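Local atomic coordinates of NigD-like protein (Bacteroides vulgatus ATCC 8482, PDB entry 3K6O), a protein that is of unknown function but belongs to the NigD-like family, joins an OB domain to a beta-sandwich domain and is probably made as a lipoprotein. Residues Ile91-Asp96 with His151-Tyr156; Phe172-Tyr177 with Lys185-Leu190. All blocks are in the same frame, centred on the assembly; numbering follows the deposited sequence.

Interaction 1 of 2, residues Ile91-Asp96 with His151-Tyr156; sequences IGLNPD and HLELRY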
loop_
_atom_site.group_PDB
_atom_site.type_symbol
_atom_site.label_atom_id
_atom_site.label_comp_id
_atom_site.label_asym_id
_atom_site.label_seq_id
_atom_site.Cartn_x
_atom_site.Cartn_y
_atom_site.Cartn_z
ATOM N N ILE A 91 -10.587 8.130 4.284
ATOM C CA ILE A 91 -11.427 9.015 5.080
ATOM C C ILE A 91 -12.133 10.051 4.199
ATOM O O ILE A 91 -11.740 10.318 3.067
ATOM C CB ILE A 91 -10.605 9.755 6.174
ATOM C CG1 ILE A 91 -9.561 10.651 5.555
ATOM C CG2 ILE A 91 -9.932 8.763 7.170
ATOM C CD1 ILE A 91 -8.879 11.647 6.617
ATOM N N GLY A 92 -13.141 10.693 4.781
ATOM C CA GLY A 92 -13.871 11.785 4.138
ATOM C C GLY A 92 -13.184 13.103 4.405
ATOM O O GLY A 92 -12.772 13.370 5.531
ATOM N N LEU A 93 -12.986 13.893 3.353
ATOM C CA LEU A 93 -12.466 15.240 3.470
ATOM C C LEU A 93 -13.644 16.208 3.342
ATOM O O LEU A 93 -14.336 16.213 2.329
ATOM C CB LEU A 93 -11.437 15.485 2.350
ATOM C CG LEU A 93 -11.041 16.925 2.108
ATOM C CD1 LEU A 93 -10.413 17.528 3.387
ATOM C CD2 LEU A 93 -10.104 17.104 0.854
ATOM N N ASN A 94 -13.873 17.026 4.360
ATOM C CA ASN A 94 -14.998 17.948 4.382
ATOM C C ASN A 94 -14.514 19.311 4.891
ATOM O O ASN A 94 -13.391 19.424 5.283
ATOM C CB ASN A 94 -16.119 17.336 5.221
ATOM C CG ASN A 94 -15.705 17.074 6.643
ATOM O OD1 ASN A 94 -15.306 17.994 7.363
ATOM N ND2 ASN A 94 -15.827 15.843 7.081
ATOM N N PRO A 95 -15.350 20.363 4.843
ATOM C CA PRO A 95 -14.873 21.682 5.284
ATOM C C PRO A 95 -14.361 21.738 6.720
ATOM O O PRO A 95 -13.474 22.537 7.020
ATOM C CB PRO A 95 -16.128 22.551 5.158
ATOM C CG PRO A 95 -16.854 21.953 4.039
ATOM C CD PRO A 95 -16.671 20.465 4.200
ATOM N N ASP A 96 -14.899 20.916 7.614
ATOM C CA ASP A 96 -14.472 20.953 9.027
ATOM C C ASP A 96 -13.086 20.359 9.311
ATOM O O ASP A 96 -12.326 20.949 10.079
ATOM C CB ASP A 96 -15.501 20.292 9.936
ATOM C CG ASP A 96 -16.833 20.969 9.836
ATOM O OD1 ASP A 96 -16.916 22.191 10.105
ATOM O OD2 ASP A 96 -17.771 20.281 9.393
ATOM N N HIS A 151 -12.504 9.075 -7.945
ATOM C CA HIS A 151 -11.658 10.216 -7.676
ATOM C C HIS A 151 -11.317 10.371 -6.175
ATOM O O HIS A 151 -12.198 10.617 -5.336
ATOM C CB HIS A 151 -12.340 11.481 -8.192
ATOM C CG HIS A 151 -12.637 11.443 -9.653
ATOM N ND1 HIS A 151 -11.869 12.107 -10.591
ATOM C CD2 HIS A 151 -13.619 10.812 -10.347
ATOM C CE1 HIS A 151 -12.377 11.898 -11.792
ATOM N NE2 HIS A 151 -13.435 11.116 -11.676
ATOM N N LEU A 152 -10.032 10.212 -5.867
ATOM C CA LEU A 152 -9.476 10.271 -4.505
ATOM C C LEU A 152 -8.309 11.255 -4.476
ATOM O O LEU A 152 -7.704 11.592 -5.545
ATOM C CB LEU A 152 -8.977 8.881 -4.073
ATOM C CG LEU A 152 -10.019 7.788 -4.060
ATOM C CD1 LEU A 152 -9.409 6.383 -3.783
ATOM C CD2 LEU A 152 -11.205 8.105 -3.142
ATOM N N GLU A 153 -7.942 11.693 -3.269
ATOM C CA GLU A 153 -6.798 12.588 -3.159
ATOM C C GLU A 153 -5.895 12.139 -2.059
ATOM O O GLU A 153 -6.350 11.709 -1.008
ATOM C CB GLU A 153 -7.240 14.044 -2.932
ATOM C CG GLU A 153 -8.387 14.528 -3.837
ATOM C CD GLU A 153 -8.711 16.024 -3.648
ATOM O OE1 GLU A 153 -7.996 16.674 -2.839
ATOM O OE2 GLU A 153 -9.680 16.516 -4.289
ATOM N N LEU A 154 -4.601 12.228 -2.303
ATOM C CA LEU A 154 -3.628 11.979 -1.266
ATOM C C LEU A 154 -3.290 13.323 -0.643
ATOM O O LEU A 154 -2.970 14.260 -1.350
ATOM C CB LEU A 154 -2.342 11.370 -1.811
ATOM C CG LEU A 154 -2.113 9.873 -1.967
ATOM C CD1 LEU A 154 -0.660 9.746 -2.496
ATOM C CD2 LEU A 154 -2.336 9.069 -0.684
ATOM N N ARG A 155 -3.360 13.389 0.677
ATOM C CA ARG A 155 -3.148 14.605 1.422
ATOM C C ARG A 155 -2.037 14.351 2.446
ATOM O O ARG A 155 -2.178 13.475 3.304
ATOM C CB ARG A 155 -4.462 15.003 2.105
ATOM C CG ARG A 155 -5.601 15.315 1.137
ATOM C CD ARG A 155 -5.207 16.514 0.262
ATOM N NE ARG A 155 -6.330 17.139 -0.460
ATOM C CZ ARG A 155 -6.955 18.259 -0.112
ATOM N NH1 ARG A 155 -6.623 18.953 0.974
ATOM N NH2 ARG A 155 -7.897 18.727 -0.903
ATOM N N TYR A 156 -0.950 15.115 2.353
ATOM C CA TYR A 156 0.165 15.011 3.299
ATOM C C TYR A 156 0.154 16.171 4.293
ATOM O O TYR A 156 -0.096 17.320 3.927
ATOM C CB TYR A 156 1.509 15.001 2.548
ATOM C CG TYR A 156 2.754 14.939 3.429
ATOM C CD1 TYR A 156 3.012 13.841 4.214
ATOM C CD2 TYR A 156 3.668 16.004 3.475
ATOM C CE1 TYR A 156 4.157 13.757 4.985
ATOM C CE2 TYR A 156 4.797 15.942 4.262
ATOM C CZ TYR A 156 5.035 14.804 5.010
ATOM O OH TYR A 156 6.128 14.714 5.810
#
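L93 lays one methyl, CD2, over a face of the R155 guanidinium, and this touch carries nearly all of the contact. CD2 stands 3.2 Å above the plane, displaced from its middle toward the rim, nearest to R155 NH2 at 3.3 Å. The two side chains cross at about a right angle. L93 sends CG away from its backbone N (chi1 166°), which carries the branched end toward strand 149-157, while R155 reaches back by bending at chi2 (-62°), a fold that turns the guanidinium toward E153 of the same strand.

That acid sits at the edge of the guanidinium, almost in its plane. R155 NE and NH2 form a side-on salt bridge, each directing an N-H to the single oxygen E153 OE1 (NH2 2.8 Å, NE 2.9 Å). NE comes nearly in line with the C-O bond, NH2 on the syn side. The other carboxylate oxygen, OE2, is bonded to N139, and R155 NH1 to the carbonyl of G102. These bonds fix how the guanidinium is turned about its chain, presenting one face to L93 CD2. The contact joins the end of strand 75-93 to strand 149-157 in the C-terminal beta-sandwich domain, and I101 of helix 98-101 packs on both L93 and R155.

A leucine in place of R155 would probably leave the E153 carboxylate without its counter-charge and without both donors to OE1, and so freer to turn.

Arginine suits this partly buried place because its polarity lies in its plane, whereas its faces accept a hydrocarbon; leucine supplies a methyl without competing for hydrogen bonds. No hydrogen bond joins the two segments, and their cohesion here probably rests on dispersion over a charge that the salt bridge is likely to offset.

Interaction 2 of 2, residues Phe172-Tyr177 with Lys185-Leu190; sequences FKLDDY and KGIKVL
I187 pushes its terminal methyl, CD1, against one branch of L174, meeting CD2 at 3.7 Å. The isoleucine is extended, with CG1 anti to the backbone N (chi1 -176°) and chi2 also near 180°, and this straight reach takes CD1 from strand 186-191 across to the turn that follows strand 165-173. The side chains meet obliquely, end against end, with a methyl from each making the touch.

Y177 brings its backbone rather than its ring: its carbonyl O lies 4.3 Å from I187 CD1, too far for more than loose packing, and the ring is directed elsewhere, packing on A150 and V138. The turn places both residues beside the isoleucine. Y177 N bonds to L174 O at 2.8 Å, closing a type II' beta turn with D175 and D176 at its corners, and the carbonyl of Y177 is taken by the hydroxyl of Y205, so this polar atom beside the apolar methyl has its own partner.

L118 of strand 117-125 also packs on L174, and F203 of strand 199-204 on I187, so the pair belongs to the buried interior of the beta-sandwich domain. Leucine and isoleucine suit it: both are wholly apolar, one branched near its end to spread over neighbours, the other branched at CB, as strands readily accept, yet long enough to reach L174. With no hydrogen bond between the segments, the direct contact between turn and strand rests on apolar packing, consistent with hydrophobic burial.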
loop_
_atom_site.group_PDB
_atom_site.type_symbol
_atom_site.label_atom_id
_atom_site.label_comp_id
_atom_site.label_asym_id
_atom_site.label_seq_id
_atom_site.Cartn_x
_atom_site.Cartn_y
_atom_site.Cartn_z
ATOM N N PHE A 172 -3.452 1.788 1.503
ATOM C CA PHE A 172 -4.789 2.263 1.790
ATOM C C PHE A 172 -5.780 1.265 1.297
ATOM O O PHE A 172 -5.746 0.926 0.154
ATOM C CB PHE A 172 -5.014 3.576 1.067
ATOM C CG PHE A 172 -4.063 4.670 1.508
ATOM C CD1 PHE A 172 -4.320 5.382 2.661
ATOM C CD2 PHE A 172 -2.922 4.969 0.774
ATOM C CE1 PHE A 172 -3.472 6.374 3.083
ATOM C CE2 PHE A 172 -2.048 5.984 1.177
ATOM C CZ PHE A 172 -2.324 6.674 2.345
ATOM N N LYS A 173 -6.676 0.793 2.150
ATOM C CA LYS A 173 -7.746 -0.069 1.703
ATOM C C LYS A 173 -8.705 0.667 0.786
ATOM O O LYS A 173 -9.283 1.690 1.176
ATOM C CB LYS A 173 -8.524 -0.662 2.883
ATOM C CG LYS A 173 -7.808 -1.828 3.548
ATOM C CD LYS A 173 -8.708 -2.579 4.559
ATOM C CE LYS A 173 -9.731 -3.510 3.834
ATOM N NZ LYS A 173 -9.045 -4.392 2.834
ATOM N N LEU A 174 -8.902 0.127 -0.412
ATOM C CA LEU A 174 -9.726 0.803 -1.435
ATOM C C LEU A 174 -11.242 0.649 -1.219
ATOM O O LEU A 174 -12.032 1.564 -1.524
ATOM C CB LEU A 174 -9.309 0.355 -2.816
ATOM C CG LEU A 174 -8.009 1.021 -3.336
ATOM C CD1 LEU A 174 -7.506 0.370 -4.642
ATOM C CD2 LEU A 174 -8.169 2.540 -3.545
ATOM N N ASP A 175 -11.617 -0.502 -0.670
ATOM C CA ASP A 175 -12.985 -0.887 -0.396
ATOM C C ASP A 175 -13.835 -0.610 -1.623
ATOM O O ASP A 175 -13.605 -1.268 -2.650
ATOM C CB ASP A 175 -13.485 -0.207 0.883
ATOM C CG ASP A 175 -12.754 -0.705 2.124
ATOM O OD1 ASP A 175 -12.404 -1.868 2.118
ATOM O OD2 ASP A 175 -12.511 0.056 3.081
ATOM N N ASP A 176 -14.776 0.352 -1.572
ATOM C CA ASP A 176 -15.706 0.469 -2.683
ATOM C C ASP A 176 -14.999 1.091 -3.892
ATOM O O ASP A 176 -15.554 1.069 -4.936
ATOM C CB ASP A 176 -16.952 1.305 -2.366
ATOM C CG ASP A 176 -17.830 0.739 -1.276
ATOM O OD1 ASP A 176 -17.542 -0.271 -0.600
ATOM O OD2 ASP A 176 -18.905 1.322 -1.144
ATOM N N TYR A 177 -13.806 1.666 -3.720
ATOM C CA TYR A 177 -13.056 2.297 -4.821
ATOM C C TYR A 177 -12.080 1.317 -5.540
ATOM O O TYR A 177 -11.313 1.730 -6.405
ATOM C CB TYR A 177 -12.325 3.520 -4.302
ATOM C CG TYR A 177 -13.283 4.547 -3.768
ATOM C CD1 TYR A 177 -13.937 5.391 -4.616
ATOM C CD2 TYR A 177 -13.569 4.625 -2.400
ATOM C CE1 TYR A 177 -14.863 6.316 -4.149
ATOM C CE2 TYR A 177 -14.486 5.523 -1.910
ATOM C CZ TYR A 177 -15.117 6.372 -2.784
ATOM O OH TYR A 177 -16.004 7.240 -2.310
ATOM N N LYS A 185 -14.284 2.385 -14.075
ATOM C CA LYS A 185 -13.352 2.351 -15.195
ATOM C C LYS A 185 -11.891 2.451 -14.734
ATOM O O LYS A 185 -10.968 2.152 -15.510
ATOM C CB LYS A 185 -13.640 3.519 -16.135
ATOM C CG LYS A 185 -14.910 3.392 -16.965
ATOM C CD LYS A 185 -14.989 4.590 -17.967
ATOM C CE LYS A 185 -16.268 4.564 -18.828
ATOM N NZ LYS A 185 -16.145 5.334 -20.148
ATOM N N GLY A 186 -11.694 2.920 -13.497
ATOM C CA GLY A 186 -10.354 3.098 -12.932
ATOM C C GLY A 186 -10.355 4.085 -11.778
ATOM O O GLY A 186 -11.396 4.436 -11.271
ATOM N N ILE A 187 -9.181 4.531 -11.375
ATOM C CA ILE A 187 -9.051 5.425 -10.252
ATOM C C ILE A 187 -8.107 6.552 -10.610
ATOM O O ILE A 187 -7.123 6.348 -11.316
ATOM C CB ILE A 187 -8.587 4.658 -9.003
ATOM C CG1 ILE A 187 -8.527 5.531 -7.791
ATOM C CG2 ILE A 187 -7.176 4.047 -9.153
ATOM C CD1 ILE A 187 -8.093 4.646 -6.573
ATOM N N LYS A 188 -8.446 7.740 -10.148
ATOM C CA LYS A 188 -7.630 8.943 -10.327
ATOM C C LYS A 188 -7.264 9.473 -8.951
ATOM O O LYS A 188 -8.140 9.627 -8.092
ATOM C CB LYS A 188 -8.408 9.981 -11.105
ATOM C CG LYS A 188 -8.765 9.550 -12.522
ATOM C CD LYS A 188 -9.367 10.687 -13.361
ATOM C CE LYS A 188 -9.595 10.255 -14.844
ATOM N NZ LYS A 188 -10.277 11.320 -15.662
ATOM N N VAL A 189 -5.976 9.705 -8.732
ATOM C CA VAL A 189 -5.460 10.123 -7.455
ATOM C C VAL A 189 -4.685 11.455 -7.556
ATOM O O VAL A 189 -3.675 11.536 -8.253
ATOM C CB VAL A 189 -4.533 9.061 -6.830
ATOM C CG1 VAL A 189 -4.009 9.541 -5.430
ATOM C CG2 VAL A 189 -5.270 7.702 -6.720
ATOM N N LEU A 190 -5.178 12.484 -6.870
ATOM C CA LEU A 190 -4.553 13.802 -6.899
ATOM C C LEU A 190 -3.447 13.903 -5.856
ATOM O O LEU A 190 -3.629 13.508 -4.692
ATOM C CB LEU A 190 -5.574 14.927 -6.636
ATOM C CG LEU A 190 -6.402 15.444 -7.818
ATOM C CD1 LEU A 190 -7.602 16.256 -7.324
ATOM C CD2 LEU A 190 -5.562 16.304 -8.815
#

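Overall arrangement
Both contacts lie in the C-terminal beta-sandwich domain, their centres about 13 Å apart and on the same side of the chain's centre. They follow in series: interaction 1 is complete before interaction 2 begins, and strand 149-157 leads directly to strand 165-173 in sequence. Their second segments are neighbours, strands 149-157 and 186-191 running parallel, probably hydrogen-bonded from L152 N to K188 O and from L154 N to L190 O. L152 CD1 also packs on I187 CD1, 3.5 Å away. Interaction 1 is the more peripheral, near helix 98-101; interaction 2 is buried. The paired strands thus link a partly buried methyl-on-guanidinium contact to the apolar interior of the domain.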